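Local structure of putative uncharacterized protein (Pseudomonas phage 201phi2-1, 3R4V) at residues A[88-93]-A[135-140]; A[101-106]-A[111-116]; A[128-133]-A[279-284]. The protein is of unknown function but belongs to the phage tubulin-like proteins and holds guanosine-5'-diphosphate in a pocket of its nucleotide-binding domain. All blocks are in the same frame, centred on the assembly; numbering follows the deposited sequence.

Contact 1: A[88-93]-A[135-140]. With GDP (guanosine-5'-diphosphate), chain B.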
# COMPACT_ATOMS: atom_id res chain seq x y z
N TYR A 88 -4.06 0.56 -0.76
CA TYR A 88 -4.58 1.24 -1.93
C TYR A 88 -3.76 0.91 -3.16
O TYR A 88 -2.66 0.36 -3.04
CB TYR A 88 -4.58 2.76 -1.69
CG TYR A 88 -3.22 3.31 -1.29
CD1 TYR A 88 -2.36 3.83 -2.24
CD2 TYR A 88 -2.81 3.33 0.05
CE1 TYR A 88 -1.10 4.35 -1.88
CE2 TYR A 88 -1.56 3.85 0.41
CZ TYR A 88 -0.72 4.35 -0.56
OH TYR A 88 0.52 4.86 -0.21
N SER A 89 -4.28 1.24 -4.34
CA SER A 89 -3.54 1.12 -5.58
C SER A 89 -2.65 2.35 -5.83
O SER A 89 -3.08 3.49 -5.61
CB SER A 89 -4.49 0.94 -6.77
OG SER A 89 -3.76 0.75 -7.99
N LEU A 90 -1.43 2.12 -6.30
CA LEU A 90 -0.53 3.20 -6.67
C LEU A 90 -0.93 3.83 -8.00
O LEU A 90 -0.44 4.91 -8.34
CB LEU A 90 0.90 2.70 -6.83
CG LEU A 90 1.55 2.02 -5.64
CD1 LEU A 90 2.82 1.32 -6.08
CD2 LEU A 90 1.82 3.07 -4.56
N GLY A 91 -1.79 3.16 -8.76
CA GLY A 91 -1.97 3.51 -10.15
C GLY A 91 -3.23 4.26 -10.57
O GLY A 91 -3.35 4.67 -11.72
N GLY A 92 -4.16 4.44 -9.64
CA GLY A 92 -5.38 5.18 -9.94
C GLY A 92 -5.24 6.64 -9.51
O GLY A 92 -4.13 7.12 -9.30
N GLY A 93 -6.37 7.32 -9.36
CA GLY A 93 -6.38 8.74 -9.06
C GLY A 93 -6.77 9.06 -7.63
O GLY A 93 -6.34 10.07 -7.09
N LYS A 135 7.18 7.91 -5.59
CA LYS A 135 7.95 9.13 -5.29
C LYS A 135 7.31 9.93 -4.15
O LYS A 135 8.01 10.44 -3.27
CB LYS A 135 8.06 10.02 -6.53
CG LYS A 135 9.09 9.53 -7.54
CD LYS A 135 9.10 10.42 -8.78
CE LYS A 135 10.16 9.97 -9.78
NZ LYS A 135 11.54 10.34 -9.32
N THR A 136 5.98 10.03 -4.17
CA THR A 136 5.23 10.62 -3.06
C THR A 136 5.59 9.98 -1.72
O THR A 136 5.86 10.67 -0.74
CB THR A 136 3.69 10.50 -3.29
OG1 THR A 136 3.31 11.30 -4.41
CG2 THR A 136 2.92 10.97 -2.08
N LEU A 137 5.58 8.65 -1.67
CA LEU A 137 5.89 7.97 -0.42
C LEU A 137 7.34 8.25 0.00
O LEU A 137 7.65 8.42 1.19
CB LEU A 137 5.61 6.48 -0.52
CG LEU A 137 4.12 6.20 -0.74
CD1 LEU A 137 3.91 4.69 -0.96
CD2 LEU A 137 3.23 6.71 0.40
N GLU A 138 8.23 8.34 -0.98
CA GLU A 138 9.63 8.64 -0.68
C GLU A 138 9.72 10.06 -0.09
O GLU A 138 10.43 10.28 0.90
CB GLU A 138 10.53 8.49 -1.93
CG GLU A 138 12.04 8.75 -1.69
CD GLU A 138 12.81 7.49 -1.35
OE1 GLU A 138 12.24 6.60 -0.68
OE2 GLU A 138 13.98 7.37 -1.76
N ALA A 139 9.00 11.01 -0.70
CA ALA A 139 9.05 12.39 -0.22
C ALA A 139 8.52 12.46 1.20
O ALA A 139 9.08 13.14 2.05
CB ALA A 139 8.25 13.33 -1.14
N ILE A 140 7.44 11.72 1.47
CA ILE A 140 6.89 11.67 2.82
C ILE A 140 7.89 11.07 3.81
O ILE A 140 8.08 11.61 4.90
CB ILE A 140 5.52 10.94 2.84
CG1 ILE A 140 4.50 11.77 2.06
CG2 ILE A 140 5.07 10.70 4.28
CD1 ILE A 140 3.14 11.09 1.82
PB GDP B . -8.83 4.69 -7.76
O1B GDP B . -10.24 4.43 -7.30
O2B GDP B . -7.93 4.70 -6.56
O3B GDP B . -8.76 6.00 -8.54
O3A GDP B . -8.38 3.54 -8.79
PA GDP B . -8.57 1.95 -8.59
O1A GDP B . -10.03 1.52 -8.64
O2A GDP B . -7.89 1.49 -7.34
O5' GDP B . -7.83 1.44 -9.89
C5' GDP B . -6.47 1.80 -10.18
C4' GDP B . -5.81 0.72 -11.03
O4' GDP B . -5.59 -0.44 -10.23
C3' GDP B . -6.67 0.25 -12.19
O3' GDP B . -6.37 1.00 -13.37
C2' GDP B . -6.26 -1.19 -12.35
O2' GDP B . -5.06 -1.29 -13.12
C1' GDP B . -5.90 -1.64 -10.96
N9 GDP B . -7.04 -2.23 -10.22
C8 GDP B . -8.33 -1.83 -10.23
N7 GDP B . -9.08 -2.59 -9.39
C5 GDP B . -8.25 -3.48 -8.80
C6 GDP B . -8.38 -4.56 -7.79
O6 GDP B . -9.48 -4.83 -7.28
N1 GDP B . -7.26 -5.24 -7.46
C2 GDP B . -6.06 -4.97 -8.01
N2 GDP B . -4.96 -5.68 -7.63
N3 GDP B . -5.88 -3.99 -8.93
C4 GDP B . -6.92 -3.23 -9.34
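Tyr88, near the end of strand 84-89, reaches Leu137 of helix 124-144 just before the chain enters the glycine-rich phosphate-binding loop, whose run of three glycines, Ser94, Gly95 and Ser96 matches the tubulin signature motif. The segment illustrates how such a turn can face a nucleotide on one side and a helix on the other. CG of Tyr88 lies between its backbone N and carbonyl carbon (chi1 54°), and from there the ring extends toward the helix while the leucine comes to meet it from the opposite direction. The phenol oxygen ends against both leucine methyls, OH lying 3.3 Å from CD2 and 3.5 Å from CD1 of Leu137. Pro100 of helix 95-108 touches both side chains.

The next residue serves the nucleotide. With chi1 at -177°, OG of Ser89 swings to the side of the carbonyl carbon and donates to O4' of the GDP ribose at 3.1 Å; it also accepts from the backbone N of Gly91 at 3.2 Å, closing an ST turn. Leu90 returns to the helix, but only loosely: its CD2 comes no nearer than 4.5 Å to CD1 of Leu137. Its side chain also packs on Met134 and Tyr152. Gly92 passes close under the diphosphate, with its CA 3.6 Å from the bridging oxygen O3A of GDP. At the far end of the segment, the backbone N of Gly93 donates to the beta-phosphate oxygen O3B of GDP over 2.9 Å.

Contact 2: A[101-106]-A[111-116]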
# COMPACT_ATOMS: atom_id res chain seq x y z
N LEU A 101 -1.98 10.88 1.57
CA LEU A 101 -2.32 11.99 2.46
C LEU A 101 -2.59 11.48 3.87
O LEU A 101 -2.10 12.03 4.85
CB LEU A 101 -3.52 12.79 1.94
CG LEU A 101 -3.20 13.63 0.70
CD1 LEU A 101 -4.49 14.21 0.16
CD2 LEU A 101 -2.19 14.74 1.03
N ILE A 102 -3.38 10.41 3.98
CA ILE A 102 -3.69 9.84 5.29
C ILE A 102 -2.41 9.32 5.94
O ILE A 102 -2.20 9.47 7.16
CB ILE A 102 -4.76 8.75 5.19
CG1 ILE A 102 -6.12 9.38 4.86
CG2 ILE A 102 -4.86 7.94 6.50
CD1 ILE A 102 -7.14 8.38 4.40
N THR A 103 -1.53 8.76 5.12
CA THR A 103 -0.25 8.22 5.57
C THR A 103 0.59 9.34 6.19
O THR A 103 1.17 9.18 7.26
CB THR A 103 0.51 7.57 4.42
OG1 THR A 103 -0.24 6.45 3.94
CG2 THR A 103 1.89 7.07 4.87
N GLY A 104 0.64 10.48 5.52
CA GLY A 104 1.31 11.65 6.07
C GLY A 104 0.76 12.02 7.43
O GLY A 104 1.50 12.35 8.35
N GLN A 105 -0.57 11.98 7.56
CA GLN A 105 -1.21 12.30 8.84
C GLN A 105 -0.84 11.28 9.92
O GLN A 105 -0.64 11.63 11.10
CB GLN A 105 -2.73 12.37 8.67
CG GLN A 105 -3.19 13.50 7.76
CD GLN A 105 -2.81 14.87 8.28
OE1 GLN A 105 -3.07 15.20 9.44
NE2 GLN A 105 -2.17 15.67 7.44
N LEU A 106 -0.76 10.01 9.54
CA LEU A 106 -0.35 8.98 10.49
C LEU A 106 1.09 9.21 10.95
O LEU A 106 1.42 9.00 12.12
CB LEU A 106 -0.50 7.58 9.88
CG LEU A 106 -1.91 7.13 9.53
CD1 LEU A 106 -1.86 5.75 8.89
CD2 LEU A 106 -2.77 7.10 10.78
N ALA A 111 2.80 7.49 14.51
CA ALA A 111 2.28 6.13 14.46
C ALA A 111 3.21 5.06 13.88
O ALA A 111 4.14 5.34 13.10
CB ALA A 111 0.95 6.11 13.71
N SER A 112 2.93 3.82 14.27
CA SER A 112 3.54 2.63 13.69
C SER A 112 2.55 2.06 12.68
O SER A 112 1.39 1.79 13.01
CB SER A 112 3.80 1.58 14.77
OG SER A 112 4.69 2.06 15.76
N PHE A 113 2.99 1.87 11.44
CA PHE A 113 2.08 1.38 10.42
C PHE A 113 2.84 0.79 9.25
O PHE A 113 4.02 1.06 9.05
CB PHE A 113 1.12 2.51 9.96
CG PHE A 113 1.84 3.71 9.40
CD1 PHE A 113 2.16 3.78 8.05
CD2 PHE A 113 2.21 4.77 10.23
CE1 PHE A 113 2.83 4.90 7.52
CE2 PHE A 113 2.88 5.88 9.72
CZ PHE A 113 3.19 5.95 8.37
N VAL A 114 2.15 -0.06 8.49
CA VAL A 114 2.66 -0.52 7.20
C VAL A 114 1.57 -0.35 6.15
O VAL A 114 0.40 -0.22 6.48
CB VAL A 114 3.13 -1.99 7.21
CG1 VAL A 114 4.27 -2.17 8.22
CG2 VAL A 114 1.97 -2.96 7.51
N SER A 115 1.97 -0.34 4.87
CA SER A 115 0.98 -0.20 3.79
C SER A 115 1.05 -1.38 2.85
O SER A 115 2.09 -2.00 2.70
CB SER A 115 1.28 1.07 2.99
OG SER A 115 1.23 2.21 3.84
N PHE A 116 -0.07 -1.67 2.20
CA PHE A 116 -0.11 -2.65 1.14
C PHE A 116 -0.52 -1.92 -0.14
O PHE A 116 -1.63 -1.39 -0.22
CB PHE A 116 -1.13 -3.75 1.48
CG PHE A 116 -0.64 -4.70 2.54
CD1 PHE A 116 0.00 -5.87 2.19
CD2 PHE A 116 -0.75 -4.38 3.88
CE1 PHE A 116 0.49 -6.73 3.16
CE2 PHE A 116 -0.26 -5.23 4.86
CZ PHE A 116 0.35 -6.40 4.50
O HOH W 1 1.10 4.48 2.47
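OG1 of Thr103 has two hydrogen-bond partners: it takes a bond from a water at 2.8 Å and is bonded to the carbonyl of Gly99 one turn back in its helix. The same water lies 2.7 Å from OG of Ser115, so it bridges helix to strand within a beta-alpha-beta unit made of strand 84-89, helix 95-108 and strand 113-119. The segments of helix and returning strand run nearly antiparallel, at 168°, as expected where a helix carries the chain back between two parallel strands.

Phe113 fills the space between them. Thr103 and the phenylalanine cross at about a right angle; with OG1 beside the backbone N (chi1 -63°), the threonine methyl CG2 is the branch turned to the ring, within 3.6 Å of Phe113 CE1. Leu106 lies over the ring: its CB makes an off-centre CH-pi contact 4.2 Å from the Phe113 centroid, while CD1 sits over a face toward the rim. Tyr84 and Ile148, on the neighbouring strands, also touch Phe113, which ties the helix to the sheet beneath it.

Near the turn the backbones themselves join, the backbone N of Ala111 donating to Leu106 O at 3.1 Å.

Contact 3: A[128-133]-A[279-284]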
# COMPACT_ATOMS: atom_id res chain seq x y z
N GLY A 128 2.58 5.75 -14.95
CA GLY A 128 2.95 7.08 -14.51
C GLY A 128 2.48 7.35 -13.09
O GLY A 128 3.20 7.91 -12.28
N ASN A 129 1.25 6.94 -12.79
CA ASN A 129 0.74 7.11 -11.45
C ASN A 129 1.53 6.30 -10.43
O ASN A 129 1.81 6.78 -9.33
CB ASN A 129 -0.76 6.80 -11.37
CG ASN A 129 -1.61 7.91 -11.97
OD1 ASN A 129 -1.14 9.04 -12.13
ND2 ASN A 129 -2.86 7.59 -12.28
N ASP A 130 1.91 5.08 -10.81
CA ASP A 130 2.68 4.21 -9.92
C ASP A 130 3.97 4.92 -9.53
O ASP A 130 4.32 4.98 -8.35
CB ASP A 130 3.10 2.91 -10.61
CG ASP A 130 1.95 1.97 -10.88
OD1 ASP A 130 0.91 2.01 -10.18
OD2 ASP A 130 2.12 1.15 -11.80
N ILE A 131 4.65 5.46 -10.53
CA ILE A 131 5.91 6.18 -10.31
C ILE A 131 5.72 7.39 -9.39
O ILE A 131 6.45 7.55 -8.41
CB ILE A 131 6.51 6.68 -11.62
CG1 ILE A 131 6.94 5.49 -12.48
CG2 ILE A 131 7.69 7.60 -11.34
CD1 ILE A 131 7.14 5.85 -13.93
N ASP A 132 4.75 8.24 -9.72
CA ASP A 132 4.52 9.44 -8.92
C ASP A 132 4.11 9.10 -7.49
O ASP A 132 4.49 9.79 -6.56
CB ASP A 132 3.50 10.38 -9.57
CG ASP A 132 3.98 10.96 -10.88
OD1 ASP A 132 5.20 10.97 -11.14
OD2 ASP A 132 3.11 11.42 -11.65
N THR A 133 3.35 8.03 -7.30
CA THR A 133 2.92 7.66 -5.96
C THR A 133 4.07 7.07 -5.13
O THR A 133 4.20 7.37 -3.93
CB THR A 133 1.70 6.73 -6.01
OG1 THR A 133 0.69 7.35 -6.82
CG2 THR A 133 1.14 6.52 -4.61
N LYS A 279 12.55 0.58 -11.45
CA LYS A 279 13.13 0.32 -12.77
C LYS A 279 12.15 -0.49 -13.62
O LYS A 279 11.97 -0.22 -14.81
CB LYS A 279 14.47 -0.41 -12.63
CG LYS A 279 15.14 -0.78 -13.94
CD LYS A 279 15.54 0.44 -14.75
CE LYS A 279 16.31 0.02 -16.01
NZ LYS A 279 16.57 1.16 -16.93
N THR A 280 11.50 -1.47 -13.01
CA THR A 280 10.58 -2.33 -13.74
C THR A 280 9.41 -1.50 -14.27
O THR A 280 9.02 -1.63 -15.43
CB THR A 280 10.05 -3.48 -12.86
OG1 THR A 280 11.13 -4.39 -12.59
CG2 THR A 280 8.95 -4.23 -13.56
N ILE A 281 8.87 -0.64 -13.40
CA ILE A 281 7.78 0.26 -13.78
C ILE A 281 8.20 1.23 -14.87
O ILE A 281 7.49 1.40 -15.86
CB ILE A 281 7.26 1.05 -12.56
CG1 ILE A 281 6.67 0.11 -11.51
CG2 ILE A 281 6.21 2.09 -12.98
CD1 ILE A 281 6.39 0.78 -10.18
N THR A 282 9.35 1.87 -14.69
CA THR A 282 9.76 2.87 -15.68
C THR A 282 10.12 2.25 -17.02
O THR A 282 9.84 2.85 -18.07
CB THR A 282 10.89 3.82 -15.19
OG1 THR A 282 12.03 3.06 -14.77
CG2 THR A 282 10.41 4.69 -14.04
N ASP A 283 10.71 1.07 -17.01
CA ASP A 283 11.04 0.39 -18.26
C ASP A 283 9.76 -0.00 -18.98
O ASP A 283 9.65 0.12 -20.20
CB ASP A 283 11.87 -0.86 -18.01
CG ASP A 283 13.33 -0.57 -17.74
OD1 ASP A 283 13.79 0.58 -17.92
OD2 ASP A 283 14.04 -1.52 -17.35
N SER A 284 8.78 -0.50 -18.22
CA SER A 284 7.51 -0.88 -18.85
C SER A 284 6.86 0.34 -19.48
O SER A 284 6.36 0.28 -20.61
CB SER A 284 6.55 -1.53 -17.85
OG SER A 284 7.08 -2.76 -17.38
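Ile281 and Ile131 bury the most surface in this contact, 63 and 55 Å², and their side chains slide past each other in opposite directions rather than meeting end to end. The branch methyl CG2 of Ile281 rests against the CG1 methylene of Ile131 at 3.5 Å in the conformers described here; both isoleucines were modelled in two conformers, so the exact closeness of this approach is doubtful. CG2 of Ile281 is anti to its backbone N, and the other branch, through CG1, carries CD1 onward to a second partner, Asp130.

That third residue takes part with its methylene. CB of Asp130 lies 3.9 Å from CD1 of Ile281 and about equally far from its CG2, while OD1 of the carboxylate accepts a hydrogen bond from the backbone N of Ala120.

The three side chains belong to two helices packed in a broadly antiparallel manner, their segments crossing at -146° with axes approaching to 9.6 Å. Helix 274-294 is the long helix that follows the last strand of the mixed sheet, and here it lies along helix 124-144 of the tubulin-like nucleotide-binding domain. Leu127 also touches Ile281, while Met278 and Lys285 of helix 274-294 touch Ile131.

Toward the more open margin, Thr282 crosses Ile131 at about a right angle and lays its methyl CG2 against CD1 of Ile131, although the closeness of that approach is doubtful because Thr282 too has two conformers. With chi1 at 55°, OG1 of Thr282 turns back to its own helix and bonds to the carbonyl of Met278, leaving CG2, beside the backbone N, as the branch that meets the isoleucine.

How the contacts relate
Contacts 1 and 2 lie about 12 Å apart, centre to centre, on the same mixed sheet, whose neighbouring strands 84-89 and 113-119 join them directly through Tyr88 N and Phe116 O. Along the chain, contact 2 falls wholly between the two segments of contact 1. Contact 3 is about 10 Å from contact 1, again between centres, and shares helix 124-144 with it; their segments alternate in sequence, and Asn129 ND2 and Thr133 OG1 probably hydrogen-bond to the carbonyls of Gly91 and Leu90. Contacts 2 and 3, with centres about 21 Å apart, do not touch. Helix 124-144 thus lies between the nucleotide loop and the late helix 274-294, linking the GDP site to the C-terminal part of the chain.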